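Local structure of mRNA interferase (Mycobacterium tuberculosis, 6L2A) at residues A108-D111 / E112-K115. The protein probably acts as the toxin of a type II toxin-antitoxin pair, an RNA endonuclease of the PemK/MazF family. The protein carries 6 engineered substitutions. Residues are numbered along the deposited sequence; the frame is centred on the assembly and turned at random.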
loop_
_atom_site.group_PDB
_atom_site.type_symbol
_atom_site.label_atom_id
_atom_site.label_comp_id
_atom_site.label_asym_id
_atom_site.label_seq_id
_atom_site.Cartn_x
_atom_site.Cartn_y
_atom_site.Cartn_z
ATOM N N ALA A 108 -5.848 -3.927 14.928
ATOM C CA ALA A 108 -7.089 -4.467 14.381
ATOM C C ALA A 108 -7.903 -3.375 13.697
ATOM O O ALA A 108 -8.497 -3.603 12.636
ATOM C CB ALA A 108 -7.905 -5.141 15.484
ATOM N N GLN A 109 -7.943 -2.181 14.293
ATOM C CA GLN A 109 -8.580 -1.048 13.632
ATOM C C GLN A 109 -7.873 -0.705 12.327
ATOM O O GLN A 109 -8.524 -0.408 11.319
ATOM C CB GLN A 109 -8.599 0.164 14.561
ATOM C CG GLN A 109 -9.727 0.160 15.579
ATOM C CD GLN A 109 -9.763 1.436 16.397
ATOM O OE1 GLN A 109 -10.758 2.164 16.392
ATOM N NE2 GLN A 109 -8.674 1.716 17.103
ATOM N N LEU A 110 -6.538 -0.739 12.328
ATOM C CA LEU A 110 -5.798 -0.463 11.102
ATOM C C LEU A 110 -6.049 -1.529 10.045
ATOM O O LEU A 110 -6.081 -1.216 8.850
ATOM C CB LEU A 110 -4.304 -0.344 11.404
ATOM C CG LEU A 110 -3.395 0.119 10.265
ATOM C CD1 LEU A 110 -3.960 1.361 9.579
ATOM C CD2 LEU A 110 -2.007 0.399 10.813
ATOM N N ASP A 111 -6.237 -2.787 10.458
ATOM C CA ASP A 111 -6.626 -3.820 9.502
ATOM C C ASP A 111 -7.929 -3.454 8.802
ATOM O O ASP A 111 -8.051 -3.604 7.581
ATOM C CB ASP A 111 -6.768 -5.175 10.195
ATOM C CG ASP A 111 -5.451 -5.712 10.721
ATOM O OD1 ASP A 111 -4.384 -5.189 10.334
ATOM O OD2 ASP A 111 -5.487 -6.675 11.515
ATOM N N GLU A 112 -8.915 -2.969 9.562
ATOM C CA GLU A 112 -10.194 -2.600 8.965
ATOM C C GLU A 112 -10.055 -1.382 8.062
ATOM O O GLU A 112 -10.684 -1.316 6.998
ATOM C CB GLU A 112 -11.229 -2.346 10.060
ATOM C CG GLU A 112 -11.670 -3.602 10.786
ATOM C CD GLU A 112 -12.372 -4.579 9.866
ATOM O OE1 GLU A 112 -13.335 -4.168 9.185
ATOM O OE2 GLU A 112 -11.959 -5.756 9.820
ATOM N N ALA A 113 -9.237 -0.407 8.466
ATOM C CA ALA A 113 -9.019 0.771 7.630
ATOM C C ALA A 113 -8.318 0.398 6.330
ATOM O O ALA A 113 -8.623 0.954 5.268
ATOM C CB ALA A 113 -8.212 1.817 8.397
ATOM N N LEU A 114 -7.375 -0.543 6.393
ATOM C CA LEU A 114 -6.705 -0.999 5.180
ATOM C C LEU A 114 -7.669 -1.733 4.260
ATOM O O LEU A 114 -7.656 -1.521 3.041
ATOM C CB LEU A 114 -5.520 -1.893 5.545
ATOM C CG LEU A 114 -4.302 -1.180 6.132
ATOM C CD1 LEU A 114 -3.357 -2.183 6.778
ATOM C CD2 LEU A 114 -3.587 -0.383 5.053
ATOM N N LYS A 115 -8.511 -2.606 4.821
ATOM C CA LYS A 115 -9.486 -3.318 3.999
ATOM C C LYS A 115 -10.478 -2.355 3.363
ATOM O O LYS A 115 -10.843 -2.512 2.191
ATOM C CB LYS A 115 -10.216 -4.369 4.838
ATOM C CG LYS A 115 -9.320 -5.493 5.326
ATOM C CD LYS A 115 -10.137 -6.682 5.783
ATOM C CE LYS A 115 -11.187 -6.255 6.789
ATOM N NZ LYS A 115 -12.259 -7.277 6.932
HETATM O O HOH W 1 -9.920 -6.271 12.538
#
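Leu110 and Leu114, one helical turn apart, meet on the inner face of an amphipathic helix, their side chains crossing at an angle with CG of Leu110 4.2 Å from CD1 of Leu114. In the backbone between them, N of Leu114 donates to O of Leu110 over 2.9 Å, and CG of Leu114 rests 3.2 Å from that same carbonyl oxygen. Ala113 extends the apolar strip, its CB 4.4 Å from CD1 of Leu110.

The outer face is polar. The bend of Glu112 at chi2 (-63°) turns its carboxylate toward Lys115, whose chain runs back up the helix to it. CG of Lys115 lies 3.2 Å from O of Asp111; the bend at chi3 (-52°) then brings NZ to OE2 of Glu112, an i to i+3 salt bridge of 3.3 Å. A water that donates to O of Ala108 at 3.0 Å also makes a weak bond to OE2 of Glu112, so the Ala108 carbonyl receives both the Glu112 amide and this water.

OD1 of Asp111 is held by Arg8 in a salt bridge that ties helix 104-117 to the N-terminal part of the chain. This is the C-terminal helix of the PemK/MazF domain, set against its curled antiparallel sheet: Val67 of strand 66-69 packs against Leu110 and Ala113, Ile87 against Leu114, while Leu120 of the second subunit covers Asp111, Leu114 and Lys115, bringing this helix into the dimer interface.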